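Subtilase cytotoxin subunit A (Escherichia coli, PDB 2IY9) cleaves the host endoplasmic reticulum chaperone BiP in the hinge between its ATPase and protein-binding domains, as the serine protease subunit of the AB5 subtilase cytotoxin. Local coordinates at residues K23-L32 with Y101-H109; V50-L61 with G90-Y101. All coordinates share one frame; numbering follows the deposited sequence.

Contact 1 of 2, residues K23-L32 with Y101-H109; sequences KPWYFDAIGL and YGIYGVYPH
Y104 and V106, with the most surface buried here, meet the N-terminal helix 25-30 and its flanks, where the first modelled residues of the subtilisin-like fold cover the loop leading from helix 84-98 to strand 111-116. K23 lies over one face of the Y104 ring: its CG sits 3.8 Å from the ring centroid, 28° off the normal, a CH-pi contact displaced toward CD1. The two side chains cross at about a right angle. With CG of Y104 anti to its carbonyl carbon (chi1 -68°), the ring reaches K23 while CB stays against P24 CD at 3.6 Å. Next along the loop, V106 presents CG1 to L32 CD2 at 3.7 Å, and V106 also touches V281 of helix 271-288. L32 follows the Schellman turn at G31, and its CD2 also rests over the centre of one F27 ring face. The F27 ring turns its edge to the loop, with CZ 3.4 Å from Y104 O. No direct hydrogen bond joins the segments. Instead, one water accepts from Y26 OH at 2.6 Å and donates to Y104 O at 2.7 Å.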
loop_
_atom_site.group_PDB
_atom_site.type_symbol
_atom_site.label_atom_id
_atom_site.label_comp_id
_atom_site.label_asym_id
_atom_site.label_seq_id
_atom_site.Cartn_x
_atom_site.Cartn_y
_atom_site.Cartn_z
ATOM N N LYS A 23 -1.901 4.128 -20.601
ATOM C CA LYS A 23 -1.494 4.945 -19.429
ATOM C C LYS A 23 -0.014 4.595 -19.073
ATOM O O LYS A 23 0.798 4.445 -19.991
ATOM C CB LYS A 23 -2.528 4.746 -18.315
ATOM C CG LYS A 23 -3.947 5.026 -18.823
ATOM C CD LYS A 23 -5.062 4.693 -17.830
ATOM C CE LYS A 23 -6.414 5.253 -18.299
ATOM N NZ LYS A 23 -6.735 4.942 -19.732
ATOM N N PRO A 24 0.372 4.520 -17.784
ATOM C CA PRO A 24 1.689 3.896 -17.549
ATOM C C PRO A 24 1.757 2.410 -17.903
ATOM O O PRO A 24 0.728 1.745 -17.996
ATOM C CB PRO A 24 1.913 4.085 -16.047
ATOM C CG PRO A 24 0.580 4.386 -15.480
ATOM C CD PRO A 24 -0.223 5.041 -16.540
ATOM N N TRP A 25 2.979 1.906 -18.087
ATOM C CA TRP A 25 3.214 0.513 -18.476
ATOM C C TRP A 25 2.463 -0.509 -17.634
ATOM O O TRP A 25 2.002 -1.525 -18.152
ATOM C CB TRP A 25 4.719 0.205 -18.457
ATOM C CG TRP A 25 5.361 0.101 -17.084
ATOM C CD1 TRP A 25 6.044 1.080 -16.424
ATOM C CD2 TRP A 25 5.401 -1.061 -16.231
ATOM N NE1 TRP A 25 6.507 0.604 -15.213
ATOM C CE2 TRP A 25 6.122 -0.702 -15.067
ATOM C CE3 TRP A 25 4.894 -2.362 -16.338
ATOM C CZ2 TRP A 25 6.357 -1.604 -14.015
ATOM C CZ3 TRP A 25 5.121 -3.263 -15.278
ATOM C CH2 TRP A 25 5.857 -2.877 -14.144
ATOM N N TYR A 26 2.326 -0.239 -16.336
ATOM C CA TYR A 26 1.779 -1.249 -15.422
ATOM C C TYR A 26 0.268 -1.462 -15.492
ATOM O O TYR A 26 -0.234 -2.470 -14.998
ATOM C CB TYR A 26 2.242 -1.017 -13.977
ATOM C CG TYR A 26 1.971 0.359 -13.406
ATOM C CD1 TYR A 26 0.780 0.634 -12.725
ATOM C CD2 TYR A 26 2.913 1.378 -13.524
ATOM C CE1 TYR A 26 0.537 1.895 -12.182
ATOM C CE2 TYR A 26 2.679 2.658 -12.975
ATOM C CZ TYR A 26 1.491 2.898 -12.307
ATOM O OH TYR A 26 1.241 4.143 -11.771
ATOM N N PHE A 27 -0.453 -0.539 -16.124
ATOM C CA PHE A 27 -1.892 -0.729 -16.306
ATOM C C PHE A 27 -2.194 -1.991 -17.127
ATOM O O PHE A 27 -2.899 -2.883 -16.659
ATOM C CB PHE A 27 -2.545 0.522 -16.905
ATOM C CG PHE A 27 -2.946 1.563 -15.868
ATOM C CD1 PHE A 27 -2.042 2.008 -14.901
ATOM C CD2 PHE A 27 -4.221 2.116 -15.878
ATOM C CE1 PHE A 27 -2.418 2.972 -13.947
ATOM C CE2 PHE A 27 -4.599 3.078 -14.929
ATOM C CZ PHE A 27 -3.695 3.502 -13.966
ATOM N N ASP A 28 -1.622 -2.090 -18.330
ATOM C CA ASP A 28 -1.807 -3.294 -19.139
ATOM C C ASP A 28 -1.170 -4.524 -18.474
ATOM O O ASP A 28 -1.733 -5.624 -18.514
ATOM C CB ASP A 28 -1.274 -3.072 -20.558
ATOM C CG ASP A 28 -2.243 -2.272 -21.434
ATOM O OD1 ASP A 28 -3.361 -1.944 -20.985
ATOM O OD2 ASP A 28 -1.890 -1.977 -22.590
ATOM N N ALA A 29 -0.027 -4.326 -17.816
ATOM C CA ALA A 29 0.703 -5.440 -17.184
ATOM C C ALA A 29 -0.129 -6.142 -16.108
ATOM O O ALA A 29 -0.076 -7.372 -15.973
ATOM C CB ALA A 29 2.041 -4.964 -16.621
ATOM N N ILE A 30 -0.928 -5.373 -15.371
ATOM C CA ILE A 30 -1.766 -5.950 -14.317
ATOM C C ILE A 30 -3.245 -6.123 -14.691
ATOM O O ILE A 30 -4.048 -6.588 -13.868
ATOM C CB ILE A 30 -1.629 -5.177 -12.974
ATOM C CG1 ILE A 30 -2.353 -3.828 -13.034
ATOM C CG2 ILE A 30 -0.173 -5.013 -12.617
ATOM C CD1 ILE A 30 -2.485 -3.131 -11.690
ATOM N N GLY A 31 -3.600 -5.776 -15.927
ATOM C CA GLY A 31 -4.966 -5.981 -16.416
ATOM C C GLY A 31 -5.940 -4.909 -15.943
ATOM O O GLY A 31 -7.147 -5.165 -15.794
ATOM N N LEU A 32 -5.419 -3.707 -15.721
ATOM C CA LEU A 32 -6.240 -2.579 -15.292
ATOM C C LEU A 32 -6.760 -1.880 -16.539
ATOM O O LEU A 32 -6.361 -0.761 -16.856
ATOM C CB LEU A 32 -5.434 -1.625 -14.391
ATOM C CG LEU A 32 -6.138 -0.699 -13.385
ATOM C CD1 LEU A 32 -6.808 -1.487 -12.274
ATOM C CD2 LEU A 32 -5.122 0.279 -12.786
ATOM N N TYR A 101 -5.693 13.207 -13.001
ATOM C CA TYR A 101 -5.070 13.612 -14.257
ATOM C C TYR A 101 -3.591 13.862 -14.029
ATOM O O TYR A 101 -3.159 14.098 -12.895
ATOM C CB TYR A 101 -5.757 14.856 -14.858
ATOM C CG TYR A 101 -5.913 16.049 -13.929
ATOM C CD1 TYR A 101 -4.890 16.984 -13.765
ATOM C CD2 TYR A 101 -7.108 16.260 -13.247
ATOM C CE1 TYR A 101 -5.060 18.094 -12.912
ATOM C CE2 TYR A 101 -7.283 17.348 -12.417
ATOM C CZ TYR A 101 -6.268 18.257 -12.256
ATOM O OH TYR A 101 -6.485 19.328 -11.422
ATOM N N GLY A 102 -2.816 13.818 -15.110
ATOM C CA GLY A 102 -1.365 13.947 -15.015
ATOM C C GLY A 102 -0.860 12.558 -14.733
ATOM O O GLY A 102 -0.701 11.752 -15.648
ATOM N N ILE A 103 -0.657 12.255 -13.463
ATOM C CA ILE A 103 -0.456 10.867 -13.042
ATOM C C ILE A 103 -1.783 10.096 -13.161
ATOM O O ILE A 103 -2.844 10.620 -12.812
ATOM C CB ILE A 103 0.101 10.811 -11.593
ATOM C CG1 ILE A 103 1.454 11.533 -11.507
ATOM C CG2 ILE A 103 0.236 9.376 -11.072
ATOM C CD1 ILE A 103 2.490 11.056 -12.543
ATOM N N TYR A 104 -1.711 8.866 -13.668
ATOM C CA TYR A 104 -2.884 8.005 -13.769
ATOM C C TYR A 104 -2.998 7.163 -12.513
ATOM O O TYR A 104 -2.309 6.147 -12.368
ATOM C CB TYR A 104 -2.798 7.087 -14.990
ATOM C CG TYR A 104 -2.902 7.804 -16.319
ATOM C CD1 TYR A 104 -4.123 7.890 -17.000
ATOM C CD2 TYR A 104 -1.782 8.405 -16.895
ATOM C CE1 TYR A 104 -4.216 8.555 -18.242
ATOM C CE2 TYR A 104 -1.869 9.069 -18.122
ATOM C CZ TYR A 104 -3.076 9.138 -18.783
ATOM O OH TYR A 104 -3.127 9.806 -19.997
ATOM N N GLY A 105 -3.878 7.578 -11.607
ATOM C CA GLY A 105 -4.119 6.813 -10.398
ATOM C C GLY A 105 -4.766 5.490 -10.755
ATOM O O GLY A 105 -5.514 5.405 -11.729
ATOM N N VAL A 106 -4.447 4.452 -9.982
ATOM C CA VAL A 106 -5.052 3.136 -10.165
ATOM C C VAL A 106 -6.573 3.194 -10.037
ATOM O O VAL A 106 -7.290 2.584 -10.847
ATOM C CB VAL A 106 -4.485 2.097 -9.160
ATOM C CG1 VAL A 106 -5.332 0.809 -9.176
ATOM C CG2 VAL A 106 -3.044 1.792 -9.484
ATOM N N TYR A 107 -7.060 3.909 -9.018
ATOM C CA TYR A 107 -8.504 4.093 -8.827
ATOM C C TYR A 107 -8.796 5.582 -8.589
ATOM O O TYR A 107 -8.890 6.038 -7.446
ATOM C CB TYR A 107 -9.059 3.194 -7.702
ATOM C CG TYR A 107 -10.586 3.165 -7.643
ATOM C CD1 TYR A 107 -11.342 2.832 -8.775
ATOM C CD2 TYR A 107 -11.270 3.463 -6.462
ATOM C CE1 TYR A 107 -12.740 2.811 -8.745
ATOM C CE2 TYR A 107 -12.676 3.453 -6.416
ATOM C CZ TYR A 107 -13.396 3.129 -7.563
ATOM O OH TYR A 107 -14.765 3.110 -7.532
ATOM N N PRO A 108 -8.910 6.359 -9.684
ATOM C CA PRO A 108 -9.069 7.809 -9.559
ATOM C C PRO A 108 -10.368 8.274 -8.889
ATOM O O PRO A 108 -10.465 9.444 -8.526
ATOM C CB PRO A 108 -8.982 8.306 -11.008
ATOM C CG PRO A 108 -9.306 7.137 -11.839
ATOM C CD PRO A 108 -8.826 5.934 -11.095
ATOM N N HIS A 109 -11.343 7.380 -8.737
ATOM C CA HIS A 109 -12.566 7.690 -7.986
ATOM C C HIS A 109 -12.349 7.748 -6.477
ATOM O O HIS A 109 -13.179 8.306 -5.757
ATOM C CB HIS A 109 -13.669 6.670 -8.286
ATOM C CG HIS A 109 -14.080 6.635 -9.721
ATOM N ND1 HIS A 109 -14.304 5.455 -10.402
ATOM C CD2 HIS A 109 -14.301 7.631 -10.610
ATOM C CE1 HIS A 109 -14.650 5.729 -11.648
ATOM N NE2 HIS A 109 -14.652 7.041 -11.801
HETATM O O HOH W 1 -1.076 4.504 -10.678
#

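Contact 2 of 2, residues V50-L61 with G90-Y101; sequences VVDSGVAFIGGL and GTAMASLIASRY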
loop_
_atom_site.group_PDB
_atom_site.type_symbol
_atom_site.label_atom_id
_atom_site.label_comp_id
_atom_site.label_asym_id
_atom_site.label_seq_id
_atom_site.Cartn_x
_atom_site.Cartn_y
_atom_site.Cartn_z
ATOM N N VAL A 50 -3.515 7.266 3.619
ATOM C CA VAL A 50 -2.111 7.364 3.221
ATOM C C VAL A 50 -1.296 7.788 4.441
ATOM O O VAL A 50 -1.264 8.976 4.810
ATOM C CB VAL A 50 -1.891 8.282 1.996
ATOM C CG1 VAL A 50 -0.392 8.544 1.760
ATOM C CG2 VAL A 50 -2.498 7.652 0.762
ATOM N N VAL A 51 -0.680 6.787 5.077
ATOM C CA VAL A 51 0.093 6.978 6.304
ATOM C C VAL A 51 1.538 7.176 5.840
ATOM O O VAL A 51 2.215 6.233 5.376
ATOM C CB VAL A 51 -0.071 5.788 7.283
ATOM C CG1 VAL A 51 0.637 6.076 8.620
ATOM C CG2 VAL A 51 -1.566 5.495 7.526
ATOM N N ASP A 52 1.994 8.422 5.918
ATOM C CA ASP A 52 3.176 8.819 5.162
ATOM C C ASP A 52 3.684 10.191 5.598
ATOM O O ASP A 52 3.476 10.599 6.741
ATOM C CB ASP A 52 2.832 8.788 3.661
ATOM C CG ASP A 52 3.997 8.340 2.800
ATOM O OD1 ASP A 52 5.014 9.077 2.766
ATOM O OD2 ASP A 52 3.893 7.263 2.157
ATOM N N SER A 53 4.351 10.900 4.685
ATOM C CA SER A 53 5.036 12.146 5.021
ATOM C C SER A 53 4.179 13.402 4.787
ATOM O O SER A 53 4.686 14.522 4.857
ATOM C CB SER A 53 6.331 12.239 4.217
ATOM O OG SER A 53 6.057 12.401 2.833
ATOM N N GLY A 54 2.886 13.208 4.510
ATOM C CA GLY A 54 1.966 14.321 4.241
ATOM C C GLY A 54 1.674 14.453 2.756
ATOM O O GLY A 54 2.507 14.103 1.910
ATOM N N VAL A 55 0.482 14.957 2.432
ATOM C CA VAL A 55 0.031 14.989 1.046
ATOM C C VAL A 55 -0.306 16.419 0.620
ATOM O O VAL A 55 -1.003 17.142 1.329
ATOM C CB VAL A 55 -1.183 14.056 0.826
ATOM C CG1 VAL A 55 -1.763 14.225 -0.599
ATOM C CG2 VAL A 55 -0.800 12.603 1.090
ATOM N N ALA A 56 0.228 16.807 -0.532
ATOM C CA ALA A 56 -0.079 18.072 -1.181
ATOM C C ALA A 56 -1.200 17.820 -2.177
ATOM O O ALA A 56 -0.996 17.160 -3.211
ATOM C CB ALA A 56 1.146 18.603 -1.897
ATOM N N PHE A 57 -2.383 18.338 -1.866
ATOM C CA PHE A 57 -3.558 18.115 -2.713
ATOM C C PHE A 57 -3.595 19.134 -3.853
ATOM O O PHE A 57 -4.401 20.069 -3.856
ATOM C CB PHE A 57 -4.842 18.075 -1.877
ATOM C CG PHE A 57 -4.920 16.880 -0.970
ATOM C CD1 PHE A 57 -5.320 15.639 -1.462
ATOM C CD2 PHE A 57 -4.565 16.985 0.374
ATOM C CE1 PHE A 57 -5.380 14.519 -0.616
ATOM C CE2 PHE A 57 -4.622 15.863 1.231
ATOM C CZ PHE A 57 -5.039 14.641 0.733
ATOM N N ILE A 58 -2.688 18.915 -4.807
ATOM C CA ILE A 58 -2.437 19.807 -5.949
ATOM C C ILE A 58 -2.467 18.947 -7.221
ATOM O O ILE A 58 -2.448 17.706 -7.133
ATOM C CB ILE A 58 -1.059 20.553 -5.809
ATOM C CG1 ILE A 58 0.126 19.568 -5.723
ATOM C CG2 ILE A 58 -1.045 21.464 -4.572
ATOM C CD1 ILE A 58 0.672 19.122 -7.076
ATOM N N GLY A 59 -2.522 19.585 -8.393
ATOM C CA GLY A 59 -2.533 18.854 -9.659
ATOM C C GLY A 59 -3.656 17.836 -9.714
ATOM O O GLY A 59 -4.804 18.148 -9.347
ATOM N N GLY A 60 -3.325 16.617 -10.147
ATOM C CA GLY A 60 -4.278 15.497 -10.203
ATOM C C GLY A 60 -4.918 15.066 -8.892
ATOM O O GLY A 60 -5.892 14.306 -8.895
ATOM N N LEU A 61 -4.370 15.551 -7.784
ATOM C CA LEU A 61 -4.909 15.298 -6.442
ATOM C C LEU A 61 -5.747 16.466 -5.902
ATOM O O LEU A 61 -6.156 16.470 -4.735
ATOM C CB LEU A 61 -3.756 15.007 -5.481
ATOM C CG LEU A 61 -3.058 13.669 -5.696
ATOM C CD1 LEU A 61 -1.843 13.575 -4.779
ATOM C CD2 LEU A 61 -4.029 12.500 -5.466
ATOM N N GLY A 90 4.697 11.293 0.426
ATOM C CA GLY A 90 3.249 11.133 0.632
ATOM C C GLY A 90 2.438 11.495 -0.608
ATOM O O GLY A 90 1.522 10.752 -1.007
ATOM N N THR A 91 2.776 12.635 -1.216
ATOM C CA THR A 91 2.113 13.106 -2.449
ATOM C C THR A 91 2.294 12.097 -3.592
ATOM O O THR A 91 1.348 11.787 -4.324
ATOM C CB THR A 91 2.647 14.501 -2.902
ATOM O OG1 THR A 91 2.578 15.424 -1.809
ATOM C CG2 THR A 91 1.832 15.057 -4.066
ATOM N N ALA A 92 3.519 11.595 -3.738
ATOM C CA ALA A 92 3.821 10.565 -4.724
ATOM C C ALA A 92 2.886 9.351 -4.576
ATOM O O ALA A 92 2.280 8.911 -5.550
ATOM C CB ALA A 92 5.278 10.142 -4.612
ATOM N N MET A 93 2.776 8.830 -3.353
ATOM C CA MET A 93 1.973 7.624 -3.091
ATOM C C MET A 93 0.495 7.861 -3.353
ATOM O O MET A 93 -0.157 7.069 -4.056
ATOM C CB MET A 93 2.203 7.115 -1.665
ATOM C CG MET A 93 3.690 6.812 -1.331
ATOM S SD MET A 93 4.437 5.604 -2.438
ATOM C CE MET A 93 5.567 6.593 -3.403
ATOM N N ALA A 94 -0.013 8.968 -2.811
ATOM C CA ALA A 94 -1.376 9.421 -3.045
ATOM C C ALA A 94 -1.659 9.517 -4.535
ATOM O O ALA A 94 -2.722 9.095 -4.981
ATOM C CB ALA A 94 -1.637 10.754 -2.365
ATOM N N SER A 95 -0.702 10.041 -5.306
ATOM C CA SER A 95 -0.915 10.183 -6.745
ATOM C C SER A 95 -1.061 8.820 -7.419
ATOM O O SER A 95 -1.934 8.655 -8.273
ATOM C CB SER A 95 0.151 11.061 -7.416
ATOM O OG SER A 95 1.403 10.409 -7.580
ATOM N N LEU A 96 -0.233 7.845 -7.020
ATOM C CA LEU A 96 -0.289 6.504 -7.616
ATOM C C LEU A 96 -1.619 5.791 -7.345
ATOM O O LEU A 96 -2.118 5.057 -8.196
ATOM C CB LEU A 96 0.890 5.643 -7.146
ATOM C CG LEU A 96 2.275 6.108 -7.604
ATOM C CD1 LEU A 96 3.336 5.251 -6.934
ATOM C CD2 LEU A 96 2.425 6.092 -9.150
ATOM N N ILE A 97 -2.178 6.038 -6.164
ATOM C CA ILE A 97 -3.469 5.494 -5.769
ATOM C C ILE A 97 -4.620 6.195 -6.496
ATOM O O ILE A 97 -5.517 5.538 -7.029
ATOM C CB ILE A 97 -3.666 5.601 -4.242
ATOM C CG1 ILE A 97 -2.629 4.739 -3.501
ATOM C CG2 ILE A 97 -5.107 5.205 -3.821
ATOM C CD1 ILE A 97 -2.526 5.102 -2.024
ATOM N N ALA A 98 -4.598 7.524 -6.520
ATOM C CA ALA A 98 -5.842 8.274 -6.783
ATOM C C ALA A 98 -5.812 9.459 -7.764
ATOM O O ALA A 98 -6.861 10.086 -8.001
ATOM C CB ALA A 98 -6.430 8.720 -5.450
ATOM N N SER A 99 -4.646 9.812 -8.306
ATOM C CA SER A 99 -4.573 11.011 -9.171
ATOM C C SER A 99 -5.560 10.958 -10.347
ATOM O O SER A 99 -5.681 9.939 -11.018
ATOM C CB SER A 99 -3.147 11.266 -9.681
ATOM O OG SER A 99 -3.166 12.230 -10.736
ATOM N N ARG A 100 -6.255 12.067 -10.586
ATOM C CA ARG A 100 -7.325 12.119 -11.593
ATOM C C ARG A 100 -6.879 12.616 -12.957
ATOM O O ARG A 100 -7.609 12.496 -13.940
ATOM C CB ARG A 100 -8.484 12.969 -11.071
ATOM C CG ARG A 100 -9.067 12.353 -9.827
ATOM C CD ARG A 100 -10.378 12.977 -9.388
ATOM N NE ARG A 100 -10.853 12.247 -8.219
ATOM C CZ ARG A 100 -11.988 12.495 -7.570
ATOM N NH1 ARG A 100 -12.799 13.472 -7.976
ATOM N NH2 ARG A 100 -12.305 11.757 -6.510
ATOM N N TYR A 101 -5.693 13.207 -13.001
ATOM C CA TYR A 101 -5.070 13.612 -14.257
ATOM C C TYR A 101 -3.591 13.862 -14.029
ATOM O O TYR A 101 -3.159 14.098 -12.895
ATOM C CB TYR A 101 -5.757 14.856 -14.858
ATOM C CG TYR A 101 -5.913 16.049 -13.929
ATOM C CD1 TYR A 101 -4.890 16.984 -13.765
ATOM C CD2 TYR A 101 -7.108 16.260 -13.247
ATOM C CE1 TYR A 101 -5.060 18.094 -12.912
ATOM C CE2 TYR A 101 -7.283 17.348 -12.417
ATOM C CZ TYR A 101 -6.268 18.257 -12.256
ATOM O OH TYR A 101 -6.485 19.328 -11.422
HETATM O O HOH W 2 4.470 14.788 -0.087
HETATM O O HOH W 3 -0.965 16.513 -11.821
#
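L61 pushes its branched end against helix 90-98, CD1 lying 3.7 Å from A94 CB and CD2 meeting the A94 carbonyl. Its CG is anti to the carbonyl carbon (chi1 -70°) and the chain then extends, which carries both methyls to the helix. The T91 side chain works in two directions: OG1, beside its own backbone N, accepts a nearly straight bond from A56 N (3.0 Å, 163°), while CG2, anti to that N, packs against A56 O and L61 CD1. V55 sets CG1 against A94 CB and CG2 against G90 O. Strand 50-52 and this helix run almost antiparallel, 158° between directions, in the alpha/beta core of the subtilase fold; D52 and H89, inferred members of the catalytic triad, sit on the strand and in the helix. S53 OG accepts from G90 N at 3.0 Å and is also bonded to L86 O. M93 CG lies 3.5 Å from D52 OD2; bends at chi2 and chi3 then lead the chain away, and M93 also touches S272, the inferred triad serine, and A276. Beyond the helix, R100 N donates to G60 O at 2.8 Å, and G60 CA lies over the centre of one Y101 ring face, 3.8 Å from the centroid.

Contact 2 is nested along the chain inside the loop closed by contact 1, and their centres lie 14 Å apart. The two share Y101, where the segment 90-101 runs on into the loop 101-109. That loop folds back on its own helix: V106 N to L96 O and Y107 N to I97 O, each 3.0 Å, are probable hydrogen bonds. Y26 OH of contact 1 also touches L96 CD2, at 3.5 Å. Contact 2 holds the inferred triad residue D52, whose side chain is about 3 Å from that of H89, and M93 comes within about 4 Å of the side chain of S272, the inferred serine of the charge relay system. Contact 1 is more remote, the Y26 side chain lying about 12 Å from that of S272.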